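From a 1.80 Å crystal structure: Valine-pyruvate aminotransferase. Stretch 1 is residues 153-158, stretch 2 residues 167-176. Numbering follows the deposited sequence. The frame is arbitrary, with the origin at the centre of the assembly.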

# COMPACT_ATOMS: atom_id res chain seq x y z
N SER A 153 -4.28 -20.24 -17.26
CA SER A 153 -4.70 -19.42 -18.42
C SER A 153 -5.32 -20.34 -19.42
O SER A 153 -4.79 -21.42 -19.69
CB SER A 153 -3.53 -18.76 -19.11
OG SER A 153 -2.98 -17.68 -18.37
N ALA A 154 -6.45 -19.94 -19.98
CA ALA A 154 -7.08 -20.71 -21.03
C ALA A 154 -6.62 -20.12 -22.36
O ALA A 154 -6.56 -18.91 -22.47
CB ALA A 154 -8.59 -20.60 -20.88
N ARG A 155 -6.28 -20.95 -23.34
CA ARG A 155 -5.90 -20.45 -24.65
C ARG A 155 -7.14 -19.85 -25.34
O ARG A 155 -8.15 -20.52 -25.45
CB ARG A 155 -5.38 -21.58 -25.54
CG ARG A 155 -4.89 -21.08 -26.88
CD ARG A 155 -4.51 -22.16 -27.87
NE ARG A 155 -3.35 -22.93 -27.44
CZ ARG A 155 -2.72 -23.84 -28.19
NH1 ARG A 155 -3.09 -24.07 -29.45
NH2 ARG A 155 -1.68 -24.49 -27.69
N PRO A 156 -7.05 -18.61 -25.83
CA PRO A 156 -8.21 -18.05 -26.49
C PRO A 156 -8.34 -18.48 -27.97
O PRO A 156 -7.36 -18.93 -28.59
CB PRO A 156 -7.90 -16.56 -26.43
CG PRO A 156 -6.44 -16.51 -26.64
CD PRO A 156 -5.93 -17.67 -25.81
N ASN A 157 -9.54 -18.36 -28.51
CA ASN A 157 -9.72 -18.49 -29.96
C ASN A 157 -9.31 -17.15 -30.56
O ASN A 157 -9.32 -16.13 -29.86
CB ASN A 157 -11.16 -18.77 -30.33
CG ASN A 157 -11.60 -20.19 -30.00
OD1 ASN A 157 -10.79 -21.11 -29.96
ND2 ASN A 157 -12.90 -20.37 -29.79
N ILE A 158 -8.97 -17.14 -31.85
CA ILE A 158 -8.58 -15.91 -32.55
C ILE A 158 -9.54 -15.67 -33.71
O ILE A 158 -9.78 -16.56 -34.51
CB ILE A 158 -7.18 -16.03 -33.09
CG1 ILE A 158 -6.18 -16.13 -31.93
CG2 ILE A 158 -6.83 -14.84 -34.02
CD1 ILE A 158 -4.74 -16.44 -32.36
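Stretch 2 167-176: KYHVDFEHLH

Two extended segments of one chain often begin as a regular antiparallel pair and then part, with water taking over where direct backbone pairing stops. Residues 167-176 of valine-pyruvate aminotransferase lie on residues 153-158 in this way. The second stretch enters as a strand, K167 to H169, running antiparallel to the strand formed by N157 and I158, and continues beyond H169 as non-strand backbone past P156 and R155 to A154. The CA atoms are 4.8 Å apart at I158 and Y168, 5.0 Å at N157 and H169, 5.3 Å at P156 and V170, and 6.7 Å at A154 and L175.

Backbone hydrogen bonding is concentrated in one pair. N157 N donates to H169 O at 2.8 Å, and H169 N returns the bond to N157 O at 2.9 Å, closing the small ring typical of a hydrogen-bonded antiparallel pair. The same N157 O also receives a CA-H...O contact from Y168 CA at 3.3 Å. I158 and Y168 form the next, non-hydrogen-bonded pair.

Apolar packing follows the alternation of the strands. I158 and Y168 share one face of the sheet, where I158 CG1 lies 3.9 Å from Y168 CD1; P156 CG approaches that same CD1 of Y168 more closely, at 3.4 Å. N157 and H169 occupy the other face, with N157 CB 4.3 Å from H169 CB. Farther along, A154 CB meets L175 CD1 at 3.9 Å.

Around D171 the polar link is indirect. One water donates to R155 O at 3.1 Å and accepts from D171 N at 2.8 Å; a second lies 2.6 Å from R155 O and 2.5 Å from D171 OD2. That carboxylate is also held within its own stretch, since H174 ND1 donates to D171 OD2 at 2.7 Å. Direct contact persists nearby, with D171 CB 3.6 Å from N157 OD1.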

# COMPACT_ATOMS: atom_id res chain seq x y z
N LYS A 167 -9.06 -10.35 -32.86
CA LYS A 167 -9.68 -10.28 -31.55
C LYS A 167 -9.68 -11.67 -30.89
O LYS A 167 -10.02 -12.67 -31.53
CB LYS A 167 -11.13 -9.79 -31.69
CG LYS A 167 -11.88 -9.69 -30.38
CD LYS A 167 -13.25 -9.02 -30.53
CE LYS A 167 -14.10 -9.15 -29.25
NZ LYS A 167 -13.57 -8.40 -28.06
N TYR A 168 -9.25 -11.71 -29.65
CA TYR A 168 -9.28 -12.94 -28.88
C TYR A 168 -10.68 -13.17 -28.36
O TYR A 168 -11.40 -12.22 -28.01
CB TYR A 168 -8.34 -12.87 -27.70
CG TYR A 168 -6.85 -12.82 -28.04
CD1 TYR A 168 -6.25 -13.84 -28.77
CD2 TYR A 168 -6.07 -11.82 -27.56
CE1 TYR A 168 -4.87 -13.83 -29.05
CE2 TYR A 168 -4.70 -11.78 -27.81
CZ TYR A 168 -4.11 -12.79 -28.57
OH TYR A 168 -2.77 -12.75 -28.85
N HIS A 169 -11.06 -14.44 -28.29
CA HIS A 169 -12.35 -14.88 -27.75
C HIS A 169 -12.19 -16.03 -26.77
O HIS A 169 -11.28 -16.84 -26.91
CB HIS A 169 -13.25 -15.35 -28.89
CG HIS A 169 -13.75 -14.23 -29.74
ND1 HIS A 169 -14.81 -13.42 -29.35
CD2 HIS A 169 -13.34 -13.76 -30.94
CE1 HIS A 169 -15.03 -12.52 -30.29
NE2 HIS A 169 -14.15 -12.70 -31.27
N VAL A 170 -13.11 -16.12 -25.82
CA VAL A 170 -13.15 -17.23 -24.87
C VAL A 170 -13.49 -18.50 -25.63
O VAL A 170 -14.47 -18.54 -26.38
CB VAL A 170 -14.20 -17.02 -23.76
CG1 VAL A 170 -14.25 -18.25 -22.82
CG2 VAL A 170 -13.97 -15.72 -22.96
N ASP A 171 -12.69 -19.55 -25.46
CA ASP A 171 -12.98 -20.86 -26.06
C ASP A 171 -13.78 -21.67 -25.04
O ASP A 171 -13.21 -22.40 -24.22
CB ASP A 171 -11.67 -21.54 -26.45
CG ASP A 171 -11.85 -22.94 -26.98
OD1 ASP A 171 -13.01 -23.38 -27.16
OD2 ASP A 171 -10.82 -23.61 -27.21
N PHE A 172 -15.10 -21.54 -25.08
CA PHE A 172 -15.93 -22.20 -24.08
C PHE A 172 -15.92 -23.72 -24.18
O PHE A 172 -16.07 -24.40 -23.17
CB PHE A 172 -17.37 -21.67 -24.11
CG PHE A 172 -17.51 -20.29 -23.54
CD1 PHE A 172 -17.56 -20.11 -22.17
CD2 PHE A 172 -17.57 -19.18 -24.37
CE1 PHE A 172 -17.67 -18.84 -21.62
CE2 PHE A 172 -17.68 -17.91 -23.82
CZ PHE A 172 -17.74 -17.75 -22.44
N GLU A 173 -15.69 -24.24 -25.38
CA GLU A 173 -15.68 -25.69 -25.62
C GLU A 173 -14.59 -26.38 -24.82
O GLU A 173 -14.79 -27.52 -24.38
CB GLU A 173 -15.50 -26.02 -27.11
CG GLU A 173 -16.73 -25.78 -27.98
CD GLU A 173 -17.16 -24.31 -28.07
OE1 GLU A 173 -16.27 -23.39 -28.01
OE2 GLU A 173 -18.39 -24.08 -28.19
N HIS A 174 -13.47 -25.70 -24.60
CA HIS A 174 -12.35 -26.27 -23.86
C HIS A 174 -12.08 -25.57 -22.54
O HIS A 174 -11.03 -25.79 -21.94
CB HIS A 174 -11.09 -26.22 -24.73
CG HIS A 174 -11.27 -26.90 -26.04
ND1 HIS A 174 -11.38 -26.21 -27.23
CD2 HIS A 174 -11.42 -28.21 -26.35
CE1 HIS A 174 -11.58 -27.07 -28.21
NE2 HIS A 174 -11.61 -28.29 -27.70
N LEU A 175 -13.02 -24.75 -22.08
CA LEU A 175 -12.86 -24.07 -20.81
C LEU A 175 -13.19 -25.02 -19.67
O LEU A 175 -14.31 -25.50 -19.55
CB LEU A 175 -13.74 -22.83 -20.75
CG LEU A 175 -13.54 -21.93 -19.53
CD1 LEU A 175 -12.15 -21.29 -19.57
CD2 LEU A 175 -14.64 -20.89 -19.48
N HIS A 176 -12.19 -25.25 -18.82
CA HIS A 176 -12.31 -26.18 -17.71
C HIS A 176 -12.42 -25.44 -16.39
O HIS A 176 -11.50 -24.72 -15.99
CB HIS A 176 -11.09 -27.11 -17.70
O HOH W 1 -10.46 -19.40 -23.72
O HOH W 2 -8.57 -22.65 -26.87